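Local coordinates for protein endonuclease V isoform X2 (Ciona intestinalis, PDB 6OZI) that probably cleaves nucleic acid at inosine in a metal-dependent way, as an endonuclease V of the RNase H-like clan whose eukaryotic members act on RNA, at residues A[23-28]-A[118-123]; A[132-137]-A[204-209]; A[139-144]-A[211-216]; A[175-180]-A[185-190]. The protein carries 1 engineered substitution. All coordinates share one frame; numbering follows the deposited sequence.

Contact 1: residues A[23-28]-A[118-123]. With nucleotides of chain C.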
loop_
_atom_site.group_PDB
_atom_site.type_symbol
_atom_site.label_atom_id
_atom_site.label_comp_id
_atom_site.label_asym_id
_atom_site.label_seq_id
_atom_site.Cartn_x
_atom_site.Cartn_y
_atom_site.Cartn_z
ATOM N N ILE A 23 -27.764 -16.851 -18.226
ATOM C CA ILE A 23 -27.641 -15.882 -17.145
ATOM C C ILE A 23 -29.008 -15.276 -16.868
ATOM O O ILE A 23 -29.677 -14.773 -17.780
ATOM C CB ILE A 23 -26.609 -14.809 -17.513
ATOM C CG1 ILE A 23 -25.232 -15.455 -17.653
ATOM C CG2 ILE A 23 -26.571 -13.718 -16.466
ATOM C CD1 ILE A 23 -24.279 -14.665 -18.512
ATOM N N ILE A 24 -29.422 -15.300 -15.605
ATOM C CA ILE A 24 -30.729 -14.801 -15.190
ATOM C C ILE A 24 -30.522 -13.480 -14.464
ATOM O O ILE A 24 -29.783 -13.413 -13.473
ATOM C CB ILE A 24 -31.477 -15.815 -14.313
ATOM C CG1 ILE A 24 -31.793 -17.069 -15.128
ATOM C CG2 ILE A 24 -32.752 -15.203 -13.771
ATOM C CD1 ILE A 24 -32.436 -18.185 -14.324
ATOM N N ARG A 25 -31.162 -12.428 -14.969
ATOM C CA ARG A 25 -31.019 -11.081 -14.429
ATOM C C ARG A 25 -32.305 -10.600 -13.769
ATOM O O ARG A 25 -32.648 -9.418 -13.818
ATOM C CB ARG A 25 -30.573 -10.116 -15.521
ATOM C CG ARG A 25 -29.163 -10.397 -15.966
ATOM C CD ARG A 25 -28.737 -9.466 -17.054
ATOM N NE ARG A 25 -29.575 -9.599 -18.244
ATOM C CZ ARG A 25 -30.333 -8.623 -18.728
ATOM N NH1 ARG A 25 -30.351 -7.440 -18.131
ATOM N NH2 ARG A 25 -31.064 -8.822 -19.818
ATOM N N SER A 26 -33.020 -11.525 -13.142
ATOM C CA SER A 26 -34.219 -11.227 -12.377
ATOM C C SER A 26 -34.116 -11.901 -11.015
ATOM O O SER A 26 -33.291 -12.796 -10.803
ATOM C CB SER A 26 -35.486 -11.691 -13.111
ATOM O OG SER A 26 -35.609 -11.059 -14.374
ATOM N N ASP A 27 -34.975 -11.468 -10.092
ATOM C CA ASP A 27 -34.904 -11.950 -8.717
ATOM C C ASP A 27 -35.580 -13.304 -8.520
ATOM O O ASP A 27 -35.185 -14.058 -7.625
ATOM C CB ASP A 27 -35.517 -10.915 -7.772
ATOM C CG ASP A 27 -34.665 -9.658 -7.649
ATOM O OD1 ASP A 27 -33.481 -9.682 -8.049
ATOM O OD2 ASP A 27 -35.181 -8.640 -7.150
ATOM N N GLY A 28 -36.602 -13.624 -9.307
ATOM C CA GLY A 28 -37.380 -14.824 -9.027
ATOM C C GLY A 28 -38.047 -14.679 -7.671
ATOM O O GLY A 28 -38.612 -13.626 -7.348
ATOM N N ASN A 118 -17.147 -7.605 -13.737
ATOM C CA ASN A 118 -18.462 -7.409 -14.321
ATOM C C ASN A 118 -19.245 -8.712 -14.406
ATOM O O ASN A 118 -18.682 -9.811 -14.405
ATOM C CB ASN A 118 -18.320 -6.802 -15.715
ATOM C CG ASN A 118 -17.491 -5.547 -15.703
ATOM O OD1 ASN A 118 -17.698 -4.678 -14.859
ATOM N ND2 ASN A 118 -16.529 -5.450 -16.620
ATOM N N GLY A 119 -20.563 -8.565 -14.491
ATOM C CA GLY A 119 -21.432 -9.675 -14.817
ATOM C C GLY A 119 -21.996 -9.512 -16.213
ATOM O O GLY A 119 -21.324 -9.828 -17.199
ATOM N N PHE A 120 -23.224 -8.994 -16.310
ATOM C CA PHE A 120 -23.839 -8.735 -17.612
ATOM C C PHE A 120 -23.046 -7.705 -18.413
ATOM O O PHE A 120 -23.072 -7.722 -19.650
ATOM C CB PHE A 120 -25.282 -8.270 -17.386
ATOM C CG PHE A 120 -26.095 -8.074 -18.646
ATOM C CD1 PHE A 120 -26.424 -9.144 -19.469
ATOM C CD2 PHE A 120 -26.591 -6.821 -18.967
ATOM C CE1 PHE A 120 -27.202 -8.957 -20.610
ATOM C CE2 PHE A 120 -27.368 -6.627 -20.105
ATOM C CZ PHE A 120 -27.666 -7.695 -20.930
ATOM N N PHE A 121 -22.319 -6.822 -17.726
ATOM C CA PHE A 121 -21.585 -5.710 -18.339
ATOM C C PHE A 121 -20.338 -6.238 -19.046
ATOM O O PHE A 121 -19.206 -6.101 -18.574
ATOM C CB PHE A 121 -21.243 -4.690 -17.257
ATOM C CG PHE A 121 -20.599 -3.439 -17.762
ATOM C CD1 PHE A 121 -20.575 -3.137 -19.112
ATOM C CD2 PHE A 121 -20.028 -2.548 -16.872
ATOM C CE1 PHE A 121 -19.981 -1.967 -19.566
ATOM C CE2 PHE A 121 -19.433 -1.376 -17.311
ATOM C CZ PHE A 121 -19.409 -1.083 -18.659
ATOM N N HIS A 122 -20.548 -6.781 -20.246
ATOM C CA HIS A 122 -19.519 -7.564 -20.913
ATOM C C HIS A 122 -19.835 -7.614 -22.400
ATOM O O HIS A 122 -21.004 -7.579 -22.793
ATOM C CB HIS A 122 -19.465 -8.967 -20.307
ATOM C CG HIS A 122 -18.412 -9.857 -20.884
ATOM N ND1 HIS A 122 -18.643 -10.682 -21.965
ATOM C CD2 HIS A 122 -17.141 -10.106 -20.488
ATOM C CE1 HIS A 122 -17.549 -11.372 -22.233
ATOM N NE2 HIS A 122 -16.623 -11.043 -21.350
ATOM N N ILE A 123 -18.782 -7.697 -23.223
ATOM C CA ILE A 123 -18.954 -7.638 -24.676
ATOM C C ILE A 123 -19.919 -8.713 -25.168
ATOM O O ILE A 123 -20.739 -8.469 -26.065
ATOM C CB ILE A 123 -17.593 -7.730 -25.391
ATOM C CG1 ILE A 123 -17.813 -7.714 -26.908
ATOM C CG2 ILE A 123 -16.810 -8.960 -24.925
ATOM C CD1 ILE A 123 -16.545 -7.590 -27.719
ATOM P P DI C 5 -9.722 -3.597 -17.900
ATOM O OP1 DI C 5 -9.216 -2.251 -17.461
ATOM O OP2 DI C 5 -8.618 -4.623 -17.963
ATOM O "O5'" DI C 5 -10.978 -4.089 -16.952
ATOM C "C5'" DI C 5 -11.825 -3.144 -16.346
ATOM C "C4'" DI C 5 -12.638 -3.818 -15.254
ATOM O "O4'" DI C 5 -13.577 -4.936 -15.956
ATOM C "C3'" DI C 5 -11.876 -4.434 -14.370
ATOM O "O3'" DI C 5 -12.428 -4.305 -12.983
ATOM C "C2'" DI C 5 -11.889 -5.933 -14.756
ATOM C "C1'" DI C 5 -13.247 -6.109 -15.465
ATOM N N9 DI C 5 -13.087 -7.108 -16.534
ATOM C C8 DI C 5 -12.312 -7.284 -17.616
ATOM N N7 DI C 5 -12.677 -8.460 -18.172
ATOM C C5 DI C 5 -13.648 -8.986 -17.443
ATOM C C6 DI C 5 -14.444 -10.283 -17.580
ATOM O O6 DI C 5 -14.231 -11.040 -18.464
ATOM N N1 DI C 5 -15.446 -10.594 -16.622
ATOM C C2 DI C 5 -15.708 -9.698 -15.535
ATOM N N3 DI C 5 -14.945 -8.469 -15.406
ATOM C C4 DI C 5 -13.902 -8.144 -16.410
#
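Arg25 and Phe120 form a cation-pi stack that joins two loops, one running between helix 6-19 and strand 37-45, the other between strand 112-116 and helix 128-136. The guanidinium lies almost flat on the phenyl ring, with the planes 8° apart and Arg25 CZ 3.7 Å from the centroid of the Phe120 ring. The contact begins further up the arginine, where Arg25 CD sits over the same ring face as a CH-pi partner, 3.4 Å from Phe120 CD1. A bend at chi3 (-61°) of Arg25 turns the chain so that methylene, NE and CZ all ride over the ring. A serine here in place of the phenylalanine would take away this platform, and the guanidinium would probably lose what holds it flat and be freer to turn. The loop of Phe120 also reaches the nucleic acid: Asn118 N lies 2.9 Å from N3 of the deoxyinosine DI5 of chain C, and O6 of DI5 lies 3.7 Å from His122 CD2, at the edge of the imidazole. Phe120 has a second cation-pi partner in Arg125. Around the stack, the Phe120 ring packs on Glu184 and Leu186 of strand 184-190, while Arg25 rests on Ala204 of strand 200-206.

Contact 2: residues A[132-137]-A[204-209]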
loop_
_atom_site.group_PDB
_atom_site.type_symbol
_atom_site.label_atom_id
_atom_site.label_comp_id
_atom_site.label_asym_id
_atom_site.label_seq_id
_atom_site.Cartn_x
_atom_site.Cartn_y
_atom_site.Cartn_z
ATOM N N LEU A 132 -19.303 -17.493 -13.406
ATOM C CA LEU A 132 -19.154 -18.289 -12.192
ATOM C C LEU A 132 -20.511 -18.560 -11.546
ATOM O O LEU A 132 -20.769 -19.678 -11.068
ATOM C CB LEU A 132 -18.214 -17.574 -11.213
ATOM C CG LEU A 132 -16.698 -17.754 -11.378
ATOM C CD1 LEU A 132 -16.208 -17.467 -12.806
ATOM C CD2 LEU A 132 -15.936 -16.898 -10.372
ATOM N N GLY A 133 -21.409 -17.562 -11.566
ATOM C CA GLY A 133 -22.741 -17.785 -11.024
ATOM C C GLY A 133 -23.469 -18.930 -11.709
ATOM O O GLY A 133 -24.026 -19.817 -11.051
ATOM N N VAL A 134 -23.447 -18.950 -13.043
ATOM C CA VAL A 134 -24.205 -19.967 -13.765
ATOM C C VAL A 134 -23.546 -21.327 -13.619
ATOM O O VAL A 134 -24.223 -22.335 -13.378
ATOM C CB VAL A 134 -24.362 -19.584 -15.249
ATOM C CG1 VAL A 134 -24.874 -20.781 -16.050
ATOM C CG2 VAL A 134 -25.317 -18.408 -15.399
ATOM N N LEU A 135 -22.217 -21.380 -13.735
ATOM C CA LEU A 135 -21.539 -22.669 -13.658
ATOM C C LEU A 135 -21.619 -23.279 -12.269
ATOM O O LEU A 135 -21.465 -24.496 -12.138
ATOM C CB LEU A 135 -20.075 -22.539 -14.087
ATOM C CG LEU A 135 -19.851 -22.397 -15.598
ATOM C CD1 LEU A 135 -18.394 -22.635 -15.961
ATOM C CD2 LEU A 135 -20.767 -23.335 -16.361
ATOM N N SER A 136 -21.865 -22.479 -11.231
ATOM C CA SER A 136 -21.992 -23.016 -9.883
ATOM C C SER A 136 -23.420 -22.992 -9.357
ATOM O O SER A 136 -23.649 -23.417 -8.218
ATOM C CB SER A 136 -21.080 -22.250 -8.921
ATOM O OG SER A 136 -21.378 -20.865 -8.935
ATOM N N ASN A 137 -24.385 -22.533 -10.156
ATOM C CA ASN A 137 -25.772 -22.357 -9.713
ATOM C C ASN A 137 -25.830 -21.520 -8.435
ATOM O O ASN A 137 -26.489 -21.874 -7.454
ATOM C CB ASN A 137 -26.484 -23.700 -9.516
ATOM C CG ASN A 137 -27.977 -23.533 -9.232
ATOM O OD1 ASN A 137 -28.607 -22.571 -9.688
ATOM N ND2 ASN A 137 -28.537 -24.441 -8.442
ATOM N N ALA A 204 -25.517 -6.958 -12.810
ATOM C CA ALA A 204 -26.134 -8.200 -12.389
ATOM C C ALA A 204 -25.208 -9.366 -12.706
ATOM O O ALA A 204 -24.603 -9.426 -13.779
ATOM C CB ALA A 204 -27.485 -8.379 -13.085
ATOM N N GLY A 205 -25.079 -10.285 -11.755
ATOM C CA GLY A 205 -24.309 -11.485 -12.002
ATOM C C GLY A 205 -25.181 -12.611 -12.516
ATOM O O GLY A 205 -25.196 -12.915 -13.712
ATOM N N HIS A 206 -25.921 -13.234 -11.607
ATOM C CA HIS A 206 -26.787 -14.346 -11.951
ATOM C C HIS A 206 -27.799 -14.513 -10.831
ATOM O O HIS A 206 -27.429 -14.448 -9.654
ATOM C CB HIS A 206 -25.966 -15.623 -12.153
ATOM C CG HIS A 206 -26.785 -16.825 -12.493
ATOM N ND1 HIS A 206 -27.791 -16.799 -13.432
ATOM C CD2 HIS A 206 -26.738 -18.093 -12.023
ATOM C CE1 HIS A 206 -28.334 -17.999 -13.522
ATOM N NE2 HIS A 206 -27.714 -18.802 -12.675
ATOM N N LYS A 207 -29.067 -14.731 -11.205
ATOM C CA LYS A 207 -30.168 -14.933 -10.253
ATOM C C LYS A 207 -30.448 -13.684 -9.405
ATOM O O LYS A 207 -30.865 -13.785 -8.249
ATOM C CB LYS A 207 -29.889 -16.148 -9.353
ATOM C CG LYS A 207 -29.710 -17.449 -10.128
ATOM C CD LYS A 207 -29.466 -18.673 -9.235
ATOM C CE LYS A 207 -30.649 -19.111 -8.432
ATOM N NZ LYS A 207 -30.355 -20.441 -7.805
ATOM N N CYS A 208 -30.283 -12.498 -9.995
ATOM C CA CYS A 208 -30.454 -11.249 -9.264
ATOM C C CYS A 208 -30.606 -10.100 -10.256
ATOM O O CYS A 208 -29.838 -10.005 -11.217
ATOM C CB CYS A 208 -29.259 -11.005 -8.337
ATOM S SG CYS A 208 -29.447 -9.635 -7.200
ATOM N N SER A 209 -31.589 -9.232 -10.023
ATOM C CA SER A 209 -31.752 -8.073 -10.891
ATOM C C SER A 209 -30.673 -7.033 -10.580
ATOM O O SER A 209 -30.103 -6.997 -9.483
ATOM C CB SER A 209 -33.139 -7.447 -10.730
ATOM O OG SER A 209 -33.251 -6.762 -9.494
HETATM O O HOH W 1 -28.507 -21.415 -12.078
#
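Asn137 OD1 is gripped from two directions, by a water that donates to it at 2.7 Å from OD1 and by Lys207 NZ, whose bond to Asn137 OD1 is weak at 3.3 Å. The same water lies in the plane of the His206 ring, at its edge, 2.8 Å from His206 NE2, and so bridges the end of the helix to the strand. At the other ring nitrogen, ND1 of His206 is hydrogen-bonded to the backbone N of Ile24, which leaves both nitrogens of this buried ring with a partner. The two faces are filled as well. Val134 CG2 stands almost exactly over one, as a CH-pi contact 3.4 Å from the centroid of the His206 ring and only 3° off the normal; the methylene Lys207 CG covers the opposite face. Sandwiched between the two and held at both nitrogens, the ring has its rotation fixed. The lysine reaches back over its neighbour because CG stands beside its own backbone N (chi1 -59°). Helix 128-136, which packs here on the mixed sheet of the RNase H-like fold, closes with a Schellman motif at Asn137, the residue of positive phi whose side-chain carboxamide turns back to Lys207. On the sheet side, Gly205 and His206 together face Thr140 as a classic beta bulge. Gly133, with no side chain, lets the helix backbone come close to the histidine: Gly133 CA lies 4.0 Å from His206 CB, and Gly133 O approaches His206 CD2 obliquely at 3.4 Å.

Contact 3: residues A[139-144]-A[211-216]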
loop_
_atom_site.group_PDB
_atom_site.type_symbol
_atom_site.label_atom_id
_atom_site.label_comp_id
_atom_site.label_asym_id
_atom_site.label_seq_id
_atom_site.Cartn_x
_atom_site.Cartn_y
_atom_site.Cartn_z
ATOM N N ARG A 139 -26.037 -17.356 -6.808
ATOM C CA ARG A 139 -26.404 -15.969 -7.045
ATOM C C ARG A 139 -25.180 -15.076 -6.891
ATOM O O ARG A 139 -24.477 -15.142 -5.877
ATOM C CB ARG A 139 -27.509 -15.558 -6.071
ATOM C CG ARG A 139 -28.101 -14.187 -6.307
ATOM C CD ARG A 139 -29.369 -14.013 -5.466
ATOM N NE ARG A 139 -30.436 -14.932 -5.870
ATOM C CZ ARG A 139 -30.768 -16.047 -5.221
ATOM N NH1 ARG A 139 -30.118 -16.404 -4.118
ATOM N NH2 ARG A 139 -31.754 -16.811 -5.680
ATOM N N THR A 140 -24.913 -14.250 -7.910
ATOM C CA THR A 140 -23.715 -13.422 -7.932
ATOM C C THR A 140 -24.016 -12.007 -8.407
ATOM O O THR A 140 -24.909 -11.774 -9.226
ATOM C CB THR A 140 -22.644 -14.007 -8.847
ATOM O OG1 THR A 140 -23.164 -14.074 -10.179
ATOM C CG2 THR A 140 -22.244 -15.392 -8.383
ATOM N N ILE A 141 -23.203 -11.075 -7.922
ATOM C CA ILE A 141 -23.232 -9.674 -8.318
ATOM C C ILE A 141 -21.836 -9.294 -8.791
ATOM O O ILE A 141 -20.836 -9.695 -8.183
ATOM C CB ILE A 141 -23.683 -8.780 -7.144
ATOM C CG1 ILE A 141 -25.118 -9.129 -6.752
ATOM C CG2 ILE A 141 -23.542 -7.313 -7.499
ATOM C CD1 ILE A 141 -25.524 -8.598 -5.417
ATOM N N GLY A 142 -21.763 -8.538 -9.883
ATOM C CA GLY A 142 -20.496 -8.045 -10.387
ATOM C C GLY A 142 -20.217 -6.646 -9.861
ATOM O O GLY A 142 -21.056 -5.750 -9.979
ATOM N N VAL A 143 -19.039 -6.477 -9.268
ATOM C CA VAL A 143 -18.598 -5.180 -8.746
ATOM C C VAL A 143 -17.219 -4.901 -9.326
ATOM O O VAL A 143 -16.248 -5.587 -8.985
ATOM C CB VAL A 143 -18.553 -5.135 -7.214
ATOM C CG1 VAL A 143 -18.023 -3.781 -6.751
ATOM C CG2 VAL A 143 -19.923 -5.429 -6.615
ATOM N N ALA A 144 -17.125 -3.891 -10.187
ATOM C CA ALA A 144 -15.876 -3.524 -10.835
ATOM C C ALA A 144 -15.401 -2.179 -10.303
ATOM O O ALA A 144 -16.209 -1.271 -10.079
ATOM C CB ALA A 144 -16.042 -3.459 -12.353
ATOM N N GLU A 211 -31.137 -4.008 -9.993
ATOM C CA GLU A 211 -31.636 -3.144 -8.928
ATOM C C GLU A 211 -31.379 -3.751 -7.553
ATOM O O GLU A 211 -30.888 -3.073 -6.634
ATOM C CB GLU A 211 -33.126 -2.914 -9.141
ATOM C CG GLU A 211 -33.478 -2.144 -10.415
ATOM C CD GLU A 211 -33.449 -2.935 -11.726
ATOM O OE1 GLU A 211 -33.245 -4.178 -11.710
ATOM O OE2 GLU A 211 -33.679 -2.286 -12.783
ATOM N N THR A 212 -31.722 -5.029 -7.391
ATOM C CA THR A 212 -31.434 -5.718 -6.144
ATOM C C THR A 212 -29.929 -5.828 -5.928
ATOM O O THR A 212 -29.442 -5.654 -4.805
ATOM C CB THR A 212 -32.089 -7.099 -6.153
ATOM O OG1 THR A 212 -33.506 -6.961 -6.356
ATOM C CG2 THR A 212 -31.834 -7.807 -4.831
ATOM N N ALA A 213 -29.175 -6.061 -7.005
ATOM C CA ALA A 213 -27.718 -6.071 -6.907
ATOM C C ALA A 213 -27.206 -4.772 -6.297
ATOM O O ALA A 213 -26.406 -4.789 -5.353
ATOM C CB ALA A 213 -27.097 -6.304 -8.285
ATOM N N ALA A 214 -27.678 -3.631 -6.811
ATOM C CA ALA A 214 -27.233 -2.345 -6.283
ATOM C C ALA A 214 -27.626 -2.173 -4.820
ATOM O O ALA A 214 -26.832 -1.666 -4.020
ATOM C CB ALA A 214 -27.794 -1.200 -7.127
ATOM N N LYS A 215 -28.840 -2.599 -4.443
ATOM C CA LYS A 215 -29.227 -2.504 -3.034
ATOM C C LYS A 215 -28.297 -3.322 -2.145
ATOM O O LYS A 215 -27.938 -2.893 -1.038
ATOM C CB LYS A 215 -30.672 -2.962 -2.824
ATOM C CG LYS A 215 -31.710 -1.852 -2.759
ATOM C CD LYS A 215 -33.065 -2.335 -3.271
ATOM C CE LYS A 215 -34.183 -1.382 -2.883
ATOM N NZ LYS A 215 -33.697 0.022 -2.829
ATOM N N ILE A 216 -27.910 -4.513 -2.602
ATOM C CA ILE A 216 -27.034 -5.362 -1.801
ATOM C C ILE A 216 -25.639 -4.755 -1.707
ATOM O O ILE A 216 -24.998 -4.792 -0.649
ATOM C CB ILE A 216 -27.005 -6.785 -2.389
ATOM C CG1 ILE A 216 -28.408 -7.404 -2.297
ATOM C CG2 ILE A 216 -25.964 -7.646 -1.687
ATOM C CD1 ILE A 216 -28.534 -8.771 -2.925
#
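Ile141 meets Ala213 and Ile216 with no flat group between them, neither ring nor amide, so the contact is wholly aliphatic. The isoleucine straddles the alanine methyl: its two branches, CG1 and CG2, each lie 3.8 Å from Ala213 CB. With CG1 beside the backbone N (chi1 -64°) and chi2 extended, the terminal methyl runs on past Ala213 toward the next turn of the helix. There Ile141 CD1 comes within 3.7 Å of Ala213 CA and 3.8 Å of Ile216 CB, and it also touches the CG2 and CD1 branches of Ile216. The two helix residues are three apart, so one strand side chain fits between successive turns, and the small alanine lets the helix backbone come near the sheet. Strand 140-144 lies between strands 112-116 and 200-206 in the mixed sheet of this RNase H-like fold, and helix 210-219 packs on it through Ile141, Ala213 and Val202 of the neighbouring strand. Next along the strand, the OG1 of Thr140 is hydrogen-bonded to the carbonyl of Ala129 in helix 128-136, and at the far end Ala144 packs on a phosphate of the bound DNA. Arg139, just before the strand, gives NE to Lys207 O and NH1 to Gln111 O.

Contact 4: residues A[175-180]-A[185-190]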
loop_
_atom_site.group_PDB
_atom_site.type_symbol
_atom_site.label_atom_id
_atom_site.label_comp_id
_atom_site.label_asym_id
_atom_site.label_seq_id
_atom_site.Cartn_x
_atom_site.Cartn_y
_atom_site.Cartn_z
ATOM N N LEU A 175 -25.883 6.107 -11.819
ATOM C CA LEU A 175 -25.977 6.420 -13.240
ATOM C C LEU A 175 -26.060 5.123 -14.030
ATOM O O LEU A 175 -25.172 4.274 -13.920
ATOM C CB LEU A 175 -24.764 7.230 -13.698
ATOM C CG LEU A 175 -24.714 7.508 -15.198
ATOM C CD1 LEU A 175 -25.764 8.550 -15.548
ATOM C CD2 LEU A 175 -23.334 7.944 -15.661
ATOM N N ASP A 176 -27.095 4.978 -14.849
ATOM C CA ASP A 176 -27.194 3.797 -15.693
ATOM C C ASP A 176 -26.149 3.867 -16.795
ATOM O O ASP A 176 -25.989 4.899 -17.450
ATOM C CB ASP A 176 -28.588 3.666 -16.311
ATOM C CG ASP A 176 -29.662 3.383 -15.285
ATOM O OD1 ASP A 176 -29.596 2.314 -14.645
ATOM O OD2 ASP A 176 -30.601 4.196 -15.160
ATOM N N ILE A 177 -25.438 2.764 -17.000
ATOM C CA ILE A 177 -24.507 2.619 -18.113
ATOM C C ILE A 177 -25.227 1.837 -19.202
ATOM O O ILE A 177 -25.792 0.769 -18.936
ATOM C CB ILE A 177 -23.213 1.920 -17.663
ATOM C CG1 ILE A 177 -22.422 2.848 -16.739
ATOM C CG2 ILE A 177 -22.378 1.498 -18.856
ATOM C CD1 ILE A 177 -21.290 2.167 -15.984
ATOM N N ILE A 178 -25.262 2.391 -20.414
ATOM C CA ILE A 178 -26.177 1.923 -21.449
ATOM C C ILE A 178 -25.409 1.556 -22.708
ATOM O O ILE A 178 -24.506 2.280 -23.137
ATOM C CB ILE A 178 -27.234 3.007 -21.763
ATOM C CG1 ILE A 178 -28.202 3.167 -20.590
ATOM C CG2 ILE A 178 -27.984 2.695 -23.047
ATOM C CD1 ILE A 178 -28.989 4.470 -20.618
ATOM N N SER A 179 -25.827 0.461 -23.335
ATOM C CA SER A 179 -25.389 0.093 -24.675
ATOM C C SER A 179 -26.284 0.768 -25.701
ATOM O O SER A 179 -27.491 0.514 -25.733
ATOM C CB SER A 179 -25.447 -1.421 -24.863
ATOM O OG SER A 179 -25.531 -1.762 -26.240
ATOM N N THR A 180 -25.695 1.603 -26.550
ATOM C CA THR A 180 -26.452 2.230 -27.628
ATOM C C THR A 180 -26.698 1.282 -28.787
ATOM O O THR A 180 -27.585 1.538 -29.604
ATOM C CB THR A 180 -25.734 3.482 -28.143
ATOM O OG1 THR A 180 -24.397 3.140 -28.531
ATOM C CG2 THR A 180 -25.691 4.559 -27.075
ATOM N N VAL A 185 -29.649 -1.291 -20.498
ATOM C CA VAL A 185 -28.756 -0.966 -19.392
ATOM C C VAL A 185 -27.853 -2.162 -19.120
ATOM O O VAL A 185 -28.319 -3.302 -18.993
ATOM C CB VAL A 185 -29.549 -0.569 -18.138
ATOM C CG1 VAL A 185 -28.594 -0.322 -16.969
ATOM C CG2 VAL A 185 -30.390 0.681 -18.415
ATOM N N LEU A 186 -26.553 -1.905 -19.060
ATOM C CA LEU A 186 -25.559 -2.928 -18.785
ATOM C C LEU A 186 -25.149 -2.979 -17.323
ATOM O O LEU A 186 -24.830 -4.062 -16.815
ATOM C CB LEU A 186 -24.317 -2.687 -19.648
ATOM C CG LEU A 186 -24.510 -2.662 -21.170
ATOM C CD1 LEU A 186 -23.178 -2.454 -21.878
ATOM C CD2 LEU A 186 -25.188 -3.928 -21.676
ATOM N N ALA A 187 -25.121 -1.830 -16.654
ATOM C CA ALA A 187 -24.587 -1.723 -15.306
ATOM C C ALA A 187 -25.052 -0.410 -14.697
ATOM O O ALA A 187 -25.736 0.395 -15.335
ATOM C CB ALA A 187 -23.059 -1.807 -15.306
ATOM N N LYS A 188 -24.635 -0.186 -13.458
ATOM C CA LYS A 188 -24.971 1.014 -12.710
ATOM C C LYS A 188 -23.683 1.531 -12.083
ATOM O O LYS A 188 -23.006 0.795 -11.357
ATOM C CB LYS A 188 -26.034 0.703 -11.653
ATOM C CG LYS A 188 -27.057 1.788 -11.442
ATOM C CD LYS A 188 -28.326 1.177 -10.875
ATOM C CE LYS A 188 -29.494 2.157 -10.902
ATOM N NZ LYS A 188 -30.124 2.225 -12.239
ATOM N N ALA A 189 -23.309 2.759 -12.423
ATOM C CA ALA A 189 -22.218 3.457 -11.751
ATOM C C ALA A 189 -22.748 4.039 -10.447
ATOM O O ALA A 189 -23.688 4.837 -10.462
ATOM C CB ALA A 189 -21.660 4.560 -12.644
ATOM N N VAL A 190 -22.179 3.620 -9.319
ATOM C CA VAL A 190 -22.736 3.971 -8.021
ATOM C C VAL A 190 -21.661 4.571 -7.132
ATOM O O VAL A 190 -20.458 4.335 -7.305
ATOM C CB VAL A 190 -23.391 2.763 -7.314
ATOM C CG1 VAL A 190 -24.495 2.169 -8.183
ATOM C CG2 VAL A 190 -22.344 1.718 -6.935
#
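Asp176 and Lys188 sit opposite each other on neighbouring strands and run side by side, pointing the same way, to a salt bridge between Asp176 OD1 and Lys188 NZ. The modelled 2.5 Å between OD1 and NZ is very short, and its exact value is doubtful. A bend at chi4 (81°) of Lys188 brings the ammonium back to the carboxylate. With a leucine in place of the lysine, the Asp176 carboxylate would probably be left without its charged mate. Val185 adds an apolar flank, its CG1 3.7 Å from Asp176 OD1 and its CG2 4.0 Å from Ile178 CG1. On the other face of the sheet, Ile177 CD1 packs 4.1 Å from Ala189 CB. Backbone bonds set this register. Leu175 and Ala189 form a hydrogen-bonded pair, and Ile177 N gives a nearly straight bond (173°) to Ala187 O, although it approaches from above the carbonyl plane. Ile177 O receives Leu186 N instead, at 2.8 Å. Further out, helix 157-169 lies against Leu175 and Ala189 through Phe164, and Leu210 touches Val185 and Lys188. The whole is an antiparallel beta hairpin of strands 174-179 and 184-190 at the margin of the sheet, with a classic bulge where Leu186 and Ala187 both face Ile177.

Overall arrangement
The four contacts show how one mixed sheet can organise surrounding helices and loops. Contacts 2 and 3 lie on its neighbouring strands 200-206 and 140-144, with centres about 10 Å apart, and their segments alternate along the chain, so that helices 128-136 and 210-219 are tied to a common core. Contact 1 precedes them in sequence, its centre about 7 Å from that of contact 2, and touches it through Ile24 and Asp27; Asp27 also hydrogen-bonds to Thr212 of contact 3. Contact 4 forms the outer hairpin, between the segments of contacts 2 and 3 in sequence, its centre about 12 Å from that of contact 1, where Phe120 and Phe121 pack on it. The inosine-facing loop 118-123 is thus backed by strands.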